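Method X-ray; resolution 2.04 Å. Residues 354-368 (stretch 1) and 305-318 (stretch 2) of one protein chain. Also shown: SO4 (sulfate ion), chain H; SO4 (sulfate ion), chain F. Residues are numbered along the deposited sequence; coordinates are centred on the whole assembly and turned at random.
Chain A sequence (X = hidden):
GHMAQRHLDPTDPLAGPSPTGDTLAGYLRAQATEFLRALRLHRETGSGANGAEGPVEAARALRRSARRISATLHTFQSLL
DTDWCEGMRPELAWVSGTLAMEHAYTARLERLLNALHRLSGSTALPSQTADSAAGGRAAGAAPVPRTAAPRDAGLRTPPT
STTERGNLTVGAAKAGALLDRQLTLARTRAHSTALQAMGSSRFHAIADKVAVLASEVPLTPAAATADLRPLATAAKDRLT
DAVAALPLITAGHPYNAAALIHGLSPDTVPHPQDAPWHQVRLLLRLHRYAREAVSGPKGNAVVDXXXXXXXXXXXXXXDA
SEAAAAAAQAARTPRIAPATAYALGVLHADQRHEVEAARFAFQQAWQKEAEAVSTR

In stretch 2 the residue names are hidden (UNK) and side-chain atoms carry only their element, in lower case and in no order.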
ATOM      1  N   GLU A 354      -0.573   3.811   6.762  1.00 31.62           N
ATOM      2  CA  GLU A 354      -0.903   5.005   7.553  1.00 32.39           C
ATOM      3  C   GLU A 354       0.184   5.268   8.606  1.00 31.23           C
ATOM      4  O   GLU A 354       0.465   6.400   8.916  1.00 32.80           O
ATOM      5  CB  GLU A 354      -2.255   4.878   8.238  1.00 36.59           C
ATOM      6  CG  GLU A 354      -3.457   4.783   7.301  1.00 45.53           C
ATOM      7  CD  GLU A 354      -3.859   6.123   6.650  1.00 54.22           C
ATOM      8  OE1 GLU A 354      -3.343   7.189   7.061  1.00 56.01           O
ATOM      9  OE2 GLU A 354      -4.701   6.119   5.721  1.00 57.69           O
ATOM     10  N   VAL A 355       0.817   4.241   9.161  1.00 29.95           N
ATOM     11  CA  VAL A 355       1.909   4.488  10.144  1.00 29.90           C
ATOM     12  C   VAL A 355       3.029   5.270   9.454  1.00 29.96           C
ATOM     13  O   VAL A 355       3.443   6.322   9.928  1.00 31.40           O
ATOM     14  CB  VAL A 355       2.425   3.182  10.815  1.00 30.45           C
ATOM     15  CG1 VAL A 355       3.708   3.424  11.624  1.00 30.95           C
ATOM     16  CG2 VAL A 355       1.349   2.589  11.713  1.00 32.81           C
ATOM     17  N   GLU A 356       3.475   4.776   8.310  1.00 33.09           N
ATOM     18  CA  GLU A 356       4.460   5.465   7.489  1.00 37.07           C
ATOM     19  C   GLU A 356       4.034   6.875   7.079  1.00 35.43           C
ATOM     20  O   GLU A 356       4.795   7.810   7.233  1.00 33.60           O
ATOM     21  CB  GLU A 356       4.807   4.643   6.239  1.00 45.22           C
ATOM     22  CG  GLU A 356       5.951   3.637   6.464  1.00 57.46           C
ATOM     23  CD  GLU A 356       7.319   4.300   6.759  1.00 68.22           C
ATOM     24  OE1 GLU A 356       7.781   5.186   5.996  1.00 78.57           O
ATOM     25  OE2 GLU A 356       7.961   3.939   7.769  1.00 76.12           O
ATOM     26  N   ALA A 357       2.824   7.050   6.599  1.00 31.40           N
ATOM     27  CA  ALA A 357       2.386   8.413   6.314  1.00 32.61           C
ATOM     28  C   ALA A 357       2.432   9.276   7.566  1.00 32.50           C
ATOM     29  O   ALA A 357       2.812  10.453   7.518  1.00 32.44           O
ATOM     30  CB  ALA A 357       0.979   8.436   5.696  1.00 32.68           C
ATOM     31  N   ALA A 358       2.050   8.725   8.704  1.00 31.70           N
ATOM     32  CA  ALA A 358       2.073   9.555   9.863  1.00 33.22           C
ATOM     33  C   ALA A 358       3.525   9.977  10.202  1.00 34.29           C
ATOM     34  O   ALA A 358       3.757  11.101  10.701  1.00 30.05           O
ATOM     35  CB  ALA A 358       1.408   8.882  11.031  1.00 31.08           C
ATOM     36  N   ARG A 359       4.489   9.096   9.928  1.00 33.07           N
ATOM     37  CA  ARG A 359       5.871   9.413  10.257  1.00 34.09           C
ATOM     38  C   ARG A 359       6.357  10.536   9.338  1.00 34.60           C
ATOM     39  O   ARG A 359       7.119  11.416   9.750  1.00 30.47           O
ATOM     40  CB  ARG A 359       6.777   8.206  10.075  1.00 32.88           C
ATOM     41  CG  ARG A 359       6.592   7.087  11.054  1.00 32.16           C
ATOM     42  CD  ARG A 359       7.607   5.950  10.813  1.00 34.72           C
ATOM     43  NE  ARG A 359       7.296   4.863  11.750  1.00 37.12           N
ATOM     44  CZ  ARG A 359       7.554   3.572  11.549  1.00 38.96           C
ATOM     45  NH1 ARG A 359       8.164   3.150  10.457  1.00 39.10           N
ATOM     46  NH2 ARG A 359       7.204   2.697  12.475  1.00 41.43           N
ATOM     47  N   PHE A 360       5.968  10.458   8.068  1.00 33.83           N
ATOM     48  CA  PHE A 360       6.261  11.533   7.138  1.00 37.92           C
ATOM     49  C   PHE A 360       5.576  12.869   7.543  1.00 37.46           C
ATOM     50  O   PHE A 360       6.210  13.931   7.542  1.00 34.28           O
ATOM     51  CB  PHE A 360       5.860  11.100   5.721  1.00 44.21           C
ATOM     52  CG  PHE A 360       6.214  12.100   4.642  1.00 47.40           C
ATOM     53  CD1 PHE A 360       7.536  12.275   4.249  1.00 52.10           C
ATOM     54  CD2 PHE A 360       5.218  12.843   4.001  1.00 50.51           C
ATOM     55  CE1 PHE A 360       7.871  13.185   3.249  1.00 51.36           C
ATOM     56  CE2 PHE A 360       5.546  13.766   3.009  1.00 54.73           C
ATOM     57  CZ  PHE A 360       6.882  13.935   2.632  1.00 48.86           C
ATOM     58  N   ALA A 361       4.298  12.816   7.896  1.00 34.38           N
ATOM     59  CA  ALA A 361       3.606  14.006   8.349  1.00 34.76           C
ATOM     60  C   ALA A 361       4.312  14.632   9.574  1.00 36.84           C
ATOM     61  O   ALA A 361       4.520  15.855   9.635  1.00 33.09           O
ATOM     62  CB  ALA A 361       2.137  13.704   8.640  1.00 33.54           C
ATOM     63  N   PHE A 362       4.715  13.805  10.531  1.00 34.95           N
ATOM     64  CA  PHE A 362       5.389  14.327  11.701  1.00 38.46           C
ATOM     65  C   PHE A 362       6.653  15.048  11.256  1.00 40.22           C
ATOM     66  O   PHE A 362       6.913  16.181  11.657  1.00 39.48           O
ATOM     67  CB  PHE A 362       5.800  13.223  12.665  1.00 36.46           C
ATOM     68  CG  PHE A 362       6.744  13.690  13.735  1.00 33.75           C
ATOM     69  CD1 PHE A 362       6.264  14.286  14.899  1.00 34.77           C
ATOM     70  CD2 PHE A 362       8.134  13.556  13.574  1.00 35.88           C
ATOM     71  CE1 PHE A 362       7.147  14.749  15.879  1.00 35.93           C
ATOM     72  CE2 PHE A 362       9.021  13.978  14.577  1.00 35.73           C
ATOM     73  CZ  PHE A 362       8.532  14.586  15.716  1.00 33.21           C
ATOM     74  N   GLN A 363       7.444  14.359  10.449  1.00 41.84           N
ATOM     75  CA  GLN A 363       8.690  14.921   9.923  1.00 43.92           C
ATOM     76  C   GLN A 363       8.529  16.279   9.223  1.00 39.64           C
ATOM     77  O   GLN A 363       9.289  17.189   9.478  1.00 39.39           O
ATOM     78  CB  GLN A 363       9.346  13.942   8.969  1.00 50.05           C
ATOM     79  CG  GLN A 363      10.814  14.248   8.721  1.00 56.36           C
ATOM     80  CD  GLN A 363      11.389  13.394   7.606  1.00 61.62           C
ATOM     81  OE1 GLN A 363      12.101  12.422   7.862  1.00 74.54           O
ATOM     82  NE2 GLN A 363      11.058  13.736   6.367  1.00 60.56           N
ATOM     83  N   GLN A 364       7.526  16.423   8.376  1.00 39.82           N
ATOM     84  CA  GLN A 364       7.277  17.692   7.698  1.00 41.08           C
ATOM     85  C   GLN A 364       6.877  18.772   8.671  1.00 40.59           C
ATOM     86  O   GLN A 364       7.303  19.920   8.538  1.00 46.10           O
ATOM     87  CB  GLN A 364       6.170  17.550   6.647  1.00 43.83           C
ATOM     88  CG  GLN A 364       6.436  16.468   5.622  1.00 49.18           C
ATOM     89  CD  GLN A 364       7.727  16.682   4.910  1.00 56.73           C
ATOM     90  OE1 GLN A 364       8.702  15.948   5.118  1.00 68.37           O
ATOM     91  NE2 GLN A 364       7.766  17.719   4.082  1.00 59.08           N
ATOM     92  N   ALA A 365       6.027  18.415   9.625  1.00 36.53           N
ATOM     93  CA  ALA A 365       5.609  19.347  10.644  1.00 35.87           C
ATOM     94  C   ALA A 365       6.779  19.748  11.547  1.00 40.86           C
ATOM     95  O   ALA A 365       6.907  20.920  11.942  1.00 40.37           O
ATOM     96  CB  ALA A 365       4.502  18.750  11.475  1.00 35.77           C
ATOM     97  N   TRP A 366       7.619  18.780  11.907  1.00 41.37           N
ATOM     98  CA  TRP A 366       8.701  19.060  12.858  1.00 40.00           C
ATOM     99  C   TRP A 366       9.773  19.898  12.177  1.00 44.90           C
ATOM    100  O   TRP A 366      10.251  20.856  12.778  1.00 43.44           O
ATOM    101  CB  TRP A 366       9.317  17.791  13.398  1.00 40.15           C
ATOM    102  CG  TRP A 366      10.341  18.056  14.385  1.00 37.56           C
ATOM    103  CD1 TRP A 366      11.673  18.121  14.169  1.00 38.61           C
ATOM    104  CD2 TRP A 366      10.138  18.330  15.761  1.00 38.33           C
ATOM    105  NE1 TRP A 366      12.325  18.389  15.330  1.00 38.66           N
ATOM    106  CE2 TRP A 366      11.412  18.523  16.332  1.00 38.42           C
ATOM    107  CE3 TRP A 366       9.004  18.388  16.586  1.00 38.71           C
ATOM    108  CZ2 TRP A 366      11.596  18.785  17.670  1.00 39.84           C
ATOM    109  CZ3 TRP A 366       9.182  18.670  17.927  1.00 44.04           C
ATOM    110  CH2 TRP A 366      10.486  18.855  18.460  1.00 41.58           C
ATOM    111  N   GLN A 367      10.121  19.556  10.930  1.00 47.50           N
ATOM    112  CA  GLN A 367      11.075  20.357  10.138  1.00 56.34           C
ATOM    113  C   GLN A 367      10.440  21.564   9.448  1.00 63.83           C
ATOM    114  O   GLN A 367      11.128  22.289   8.730  1.00 69.91           O
ATOM    115  CB  GLN A 367      11.756  19.514   9.073  1.00 57.36           C
ATOM    116  CG  GLN A 367      12.812  18.585   9.634  1.00 67.83           C
ATOM    117  CD  GLN A 367      13.439  17.695   8.568  1.00 79.93           C
ATOM    118  OE1 GLN A 367      12.818  17.395   7.546  1.00 89.68           O
ATOM    119  NE2 GLN A 367      14.679  17.276   8.800  1.00 86.39           N
ATOM    120  N   LYS A 368       9.138  21.760   9.628  1.00 67.29           N
ATOM    121  CA  LYS A 368       8.446  22.904   9.067  1.00 70.89           C
ATOM    122  C   LYS A 368       8.519  22.845   7.539  1.00 71.34           C
ATOM    123  O   LYS A 368       8.539  23.877   6.864  1.00 64.82           O
ATOM    124  CB  LYS A 368       9.051  24.204   9.622  1.00 80.55           C
ATOM    125  CG  LYS A 368       9.655  24.050  11.021  1.00 83.04           C
ATOM    126  CD  LYS A 368       9.176  25.127  11.964  1.00 86.38           C
ATOM    127  CE  LYS A 368       9.767  26.481  11.634  1.00 88.83           C
ATOM    128  NZ  LYS A 368       9.709  27.307  12.866  1.00 94.51           N
ATOM    129  N   UNK A 305       0.955  25.810  16.611  1.00 49.04           N
ATOM    130  CA  UNK A 305       0.283  24.957  15.633  1.00 51.88           C
ATOM    131  C   UNK A 305       1.213  23.920  15.080  1.00 44.81           C
ATOM    132  O   UNK A 305       0.776  22.853  14.717  1.00 44.24           O
ATOM    133  c   UNK A 305      -1.295  28.027  13.917  1.00 57.60           C
ATOM    134  c   UNK A 305      -1.344  26.815  14.834  1.00 53.15           C
ATOM    135  c   UNK A 305      -0.255  25.798  14.455  1.00 54.68           C
ATOM    136  c   UNK A 305      -2.721  26.177  14.833  1.00 51.08           C
ATOM    137  N   UNK A 306       2.488  24.250  14.968  1.00 43.58           N
ATOM    138  CA  UNK A 306       3.470  23.265  14.573  1.00 46.72           C
ATOM    139  C   UNK A 306       3.510  22.096  15.549  1.00 41.53           C
ATOM    140  O   UNK A 306       3.502  20.947  15.109  1.00 37.64           O
ATOM    141  n   UNK A 306       9.920  22.080  15.990  1.00 65.88           N
ATOM    142  c   UNK A 306       4.857  23.879  14.425  1.00 55.91           C
ATOM    143  c   UNK A 306       5.954  22.823  14.312  1.00 62.48           C
ATOM    144  c   UNK A 306       7.261  23.438  13.866  1.00 65.04           C
ATOM    145  c   UNK A 306       8.811  22.735  15.664  1.00 71.76           C
ATOM    146  n   UNK A 306       8.436  22.755  14.382  1.00 68.09           N
ATOM    147  n   UNK A 306       8.091  23.336  16.627  1.00 70.93           N
ATOM    148  N   UNK A 307       3.524  22.370  16.857  1.00 42.40           N
ATOM    149  CA  UNK A 307       3.563  21.292  17.853  1.00 42.91           C
ATOM    150  C   UNK A 307       2.266  20.538  17.866  1.00 44.01           C
ATOM    151  O   UNK A 307       2.254  19.338  18.069  1.00 38.20           O
ATOM    152  c   UNK A 307       5.200  22.250  19.657  1.00 48.36           C
ATOM    153  c   UNK A 307       6.298  21.356  19.082  1.00 49.25           C
ATOM    154  c   UNK A 307       3.806  21.768  19.287  1.00 42.16           C
ATOM    155  c   UNK A 307       5.287  22.393  21.186  1.00 49.58           C
ATOM    156  N   UNK A 308       1.158  21.228  17.664  1.00 43.74           N
ATOM    157  CA  UNK A 308      -0.108  20.509  17.589  1.00 45.07           C
ATOM    158  C   UNK A 308      -0.167  19.638  16.358  1.00 38.48           C
ATOM    159  O   UNK A 308      -0.623  18.525  16.455  1.00 35.75           O
ATOM    160  c   UNK A 308      -2.111  23.376  19.181  1.00 71.60           C
ATOM    161  c   UNK A 308      -1.263  22.102  19.128  1.00 63.57           C
ATOM    162  c   UNK A 308      -1.639  21.143  20.263  1.00 66.21           C
ATOM    163  c   UNK A 308      -1.295  21.457  17.712  1.00 53.60           C
ATOM    164  N   UNK A 309       0.339  20.103  15.219  1.00 35.41           N
ATOM    165  CA  UNK A 309       0.389  19.250  14.062  1.00 37.04           C
ATOM    166  C   UNK A 309       1.305  18.022  14.288  1.00 36.04           C
ATOM    167  O   UNK A 309       0.965  16.904  13.912  1.00 35.60           O
ATOM    168  c   UNK A 309       0.867  20.019  12.842  1.00 42.40           C
ATOM    169  o   UNK A 309       0.944  19.118  11.722  1.00 44.37           O
ATOM    170  N   UNK A 310       2.460  18.214  14.906  1.00 34.36           N
ATOM    171  CA  UNK A 310       3.369  17.081  15.174  1.00 34.25           C
ATOM    172  C   UNK A 310       2.686  16.077  16.050  1.00 34.68           C
ATOM    173  O   UNK A 310       2.784  14.868  15.836  1.00 33.28           O
ATOM    174  c   UNK A 310       4.643  17.549  15.853  1.00 37.85           C
ATOM    175  N   UNK A 311       1.999  16.591  17.055  1.00 32.27           N
ATOM    176  CA  UNK A 311       1.292  15.757  18.007  1.00 32.82           C
ATOM    177  C   UNK A 311       0.141  14.957  17.404  1.00 33.05           C
ATOM    178  O   UNK A 311      -0.050  13.811  17.743  1.00 32.12           O
ATOM    179  N   UNK A 312      -0.601  15.561  16.481  1.00 37.28           N
ATOM    180  CA  UNK A 312      -1.657  14.863  15.747  1.00 35.09           C
ATOM    181  C   UNK A 312      -1.069  13.733  14.927  1.00 32.49           C
ATOM    182  O   UNK A 312      -1.606  12.668  14.908  1.00 35.47           O
ATOM    183  o   UNK A 312      -4.936  15.387  16.022  1.00 54.50           O
ATOM    184  c   UNK A 312      -3.157  16.901  15.559  1.00 45.67           C
ATOM    185  c   UNK A 312      -4.263  16.334  16.416  1.00 49.56           C
ATOM    186  n   UNK A 312      -4.472  16.917  17.594  1.00 58.98           N
ATOM    187  c   UNK A 312      -2.378  15.820  14.822  1.00 38.68           C
ATOM    188  N   UNK A 313       0.033  13.988  14.244  1.00 30.92           N
ATOM    189  CA  UNK A 313       0.628  12.976  13.430  1.00 29.92           C
ATOM    190  C   UNK A 313       1.089  11.810  14.288  1.00 33.87           C
ATOM    191  O   UNK A 313       0.935  10.676  13.885  1.00 32.33           O
ATOM    192  c   UNK A 313       1.778  13.548  12.662  1.00 30.78           C
ATOM    193  N   UNK A 314       1.625  12.072  15.482  1.00 31.43           N
ATOM    194  CA  UNK A 314       2.016  10.953  16.351  1.00 31.42           C
ATOM    195  C   UNK A 314       0.817  10.186  16.931  1.00 32.14           C
ATOM    196  O   UNK A 314       0.919   8.983  17.172  1.00 27.33           O
ATOM    197  c   UNK A 314       5.084  12.611  18.077  1.00 35.39           C
ATOM    198  c   UNK A 314       2.926  11.403  17.468  1.00 31.81           C
ATOM    199  c   UNK A 314       4.229  12.025  16.948  1.00 33.18           C
ATOM    200  c   UNK A 314       5.021  11.052  16.116  1.00 33.42           C
ATOM    201  N   UNK A 315      -0.328  10.834  17.135  1.00 31.78           N
ATOM    202  CA  UNK A 315      -1.528  10.063  17.531  1.00 30.28           C
ATOM    203  C   UNK A 315      -2.018   9.139  16.401  1.00 28.53           C
ATOM    204  O   UNK A 315      -2.485   8.041  16.654  1.00 29.65           O
ATOM    205  c   UNK A 315      -2.683  10.960  17.963  1.00 32.20           C
ATOM    206  n   UNK A 315      -3.229  12.727  19.495  1.00 36.47           N
ATOM    207  o   UNK A 315      -1.567  11.317  20.104  1.00 42.40           O
ATOM    208  c   UNK A 315      -2.441  11.684  19.280  1.00 38.00           C
ATOM    209  N   UNK A 316      -1.929   9.580  15.165  1.00 30.83           N
ATOM    210  CA  UNK A 316      -2.352   8.748  14.076  1.00 33.49           C
ATOM    211  C   UNK A 316      -1.399   7.588  13.956  1.00 32.96           C
ATOM    212  O   UNK A 316      -1.803   6.468  13.676  1.00 31.63           O
ATOM    213  c   UNK A 316      -2.198  12.706  10.424  1.00 68.63           C
ATOM    214  c   UNK A 316      -3.697  11.730  12.164  1.00 58.91           C
ATOM    215  c   UNK A 316      -3.802  10.333  12.746  1.00 48.40           C
ATOM    216  c   UNK A 316      -2.466   9.566  12.788  1.00 40.42           C
ATOM    217  n   UNK A 316      -1.691  12.619   9.195  1.00 81.35           N
ATOM    218  n   UNK A 316      -3.060  11.768  10.846  1.00 62.62           N
ATOM    219  n   UNK A 316      -1.811  13.707  11.209  1.00 64.07           N
ATOM    220  N   UNK A 317      -0.117   7.857  14.180  1.00 31.94           N
ATOM    221  CA  UNK A 317       0.903   6.817  14.163  1.00 30.65           C
ATOM    222  C   UNK A 317       0.543   5.696  15.147  1.00 29.55           C
ATOM    223  O   UNK A 317       0.548   4.528  14.833  1.00 31.17           O
ATOM    224  c   UNK A 317       2.259   7.435  14.477  1.00 30.49           C
ATOM    225  c   UNK A 317       4.671   4.766  14.915  1.00 30.99           C
ATOM    226  n   UNK A 317       5.216   5.341  13.872  1.00 28.68           N
ATOM    227  n   UNK A 317       3.572   5.432  15.239  1.00 29.97           N
ATOM    228  c   UNK A 317       3.404   6.481  14.372  1.00 30.49           C
ATOM    229  c   UNK A 317       4.434   6.415  13.504  1.00 30.99           C
ATOM    230  N   UNK A 318       0.223   6.085  16.351  1.00 30.80           N
ATOM    231  CA  UNK A 318      -0.086   5.172  17.406  1.00 33.74           C
ATOM    232  C   UNK A 318      -1.388   4.436  17.114  1.00 33.87           C
ATOM    233  O   UNK A 318      -1.437   3.223  17.249  1.00 32.22           O
ATOM    234  n   UNK A 318      -3.522   7.241  22.111  1.00 65.13           N
ATOM    235  n   UNK A 318      -2.218   5.598  23.044  1.00 55.74           N
ATOM    236  c   UNK A 318      -2.707   6.211  21.960  1.00 58.78           C
ATOM    237  n   UNK A 318      -2.412   5.805  20.722  1.00 54.13           N
ATOM    238  c   UNK A 318      -0.180   5.076  19.973  1.00 43.46           C
ATOM    239  c   UNK A 318      -1.559   4.664  20.395  1.00 49.17           C
ATOM    240  c   UNK A 318      -0.184   5.947  18.725  1.00 38.66           C
TER
HETATM  241  S   SO4 H 407       8.552  -0.838  11.474  1.00 59.58           S
HETATM  242  O1  SO4 H 407       9.801  -1.434  12.049  1.00 64.93           O
HETATM  243  O2  SO4 H 407       7.879  -0.162  12.634  1.00 58.23           O
HETATM  244  O3  SO4 H 407       8.825   0.226  10.508  1.00 59.45           O
HETATM  245  O4  SO4 H 407       7.759  -1.919  10.757  1.00 55.29           O
HETATM  246  S   SO4 F 405      -2.951   7.833  26.120  1.00 75.10           S
HETATM  247  O1  SO4 F 405      -3.126   8.273  27.537  1.00 79.86           O
HETATM  248  O2  SO4 F 405      -3.581   8.814  25.228  1.00 73.23           O
HETATM  249  O3  SO4 F 405      -1.489   7.686  25.745  1.00 71.84           O
HETATM  250  O4  SO4 F 405      -3.705   6.566  25.983  1.00 76.92           O

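Position 305 opens the second helix with four side-chain carbons forked at the second, and no side-chain atom reaches stretch 1; this is Leu305. Position 306 has three carbons, a nitrogen, then a carbon bearing two more nitrogens, a guanidinium, so it is Arg306. Its NE donates to Trp366 O at 3.1 Å with an N-H...O angle of 164°, and its NH2 adds a weak bond to the same Trp366 O at 3.5 Å. Arg306 NH2 also lies over one face of the indole: Arg306 CZ is 4.6 Å from the centroid of the Trp366 six-membered ring, 17° off the normal, a cation-pi contact.

Position 307 carries four carbons forked at the second. Its CA-to-CB bond points away, yet a terminal carbon comes close to the Trp366 ring; it is Leu307, with Leu307 CD2 4.1 Å from Trp366 CZ3. The same forked four-carbon pattern at 308 gives Leu308, which stays out of reach. Position 309 has one carbon and one oxygen, hence Ser309, whose OG lies 3.6 Å from Ala365 CB.

A single carbon at 310 identifies Ala310; its CB packs 3.8 Å from Phe362 CE1, while Ala310 O sits at the ring edge, 3.7 Å from Phe362 CD1. Position 311 has no side-chain atoms and is Gly311; an ideal CB here would point away from stretch 1 and lie 3.3 Å from Leu307 O. At 312, three carbons end in one oxygen and one nitrogen, an amide: Gln312, without contact to stretch 1.

Position 313 again has one carbon, so it is Ala313, directed toward stretch 1. Its CB is 4.0 Å from both Ala361 CB and Phe362 CB, and Ala313 O is 3.4 Å from Ala358 CB. Four carbons forked at the second make 314 Leu314, whose CG meets Phe362 CD1 at 3.7 Å. Two carbons, the second with an oxygen and a nitrogen, make 315 Asn315, pointing away.

Position 316 repeats the guanidinium pattern and is Arg316; its NH2 comes 4.0 Å from Ala361 CB. Position 317 shows one carbon and a five-membered ring of three carbons and two nitrogens: His317. Arg359 NE donates to His317 NE2 at 3.0 Å (154°), which makes that nitrogen the acceptor, and Val355 CG1 lies over the ring face, 3.6 Å from the His317 ring centroid. The guanidinium at 318 gives Arg318, pointing away and weakly bonded to a sulfate, with Arg318 NH1 3.4 Å from its O4.

The contact joins two nearly antiparallel helices, at 165° and 8.2 Å at closest approach, burying 763 Å². Along the seam, Ala358, Ala361 and Ala365 meet Ala310 and Ala313 with short side chains, Ala361 CB lying 4.0 Å from Ala313 CB. Phe362 packs beside this seam, while polar bonds hold both ends. At one, Arg306 grips Trp366; at the other, Arg359 binds His317 through NE and salt-bridges Glu356, with Arg359 NH1 2.8 Å from Glu356 OE2. Arg359 NH1 also donates to sulfate O3 at 3.0 Å, and Arg359 NH2 to sulfate O2 at 2.9 Å.

Stretch 2, residues 305-318: LRLLSAGQALNRHR
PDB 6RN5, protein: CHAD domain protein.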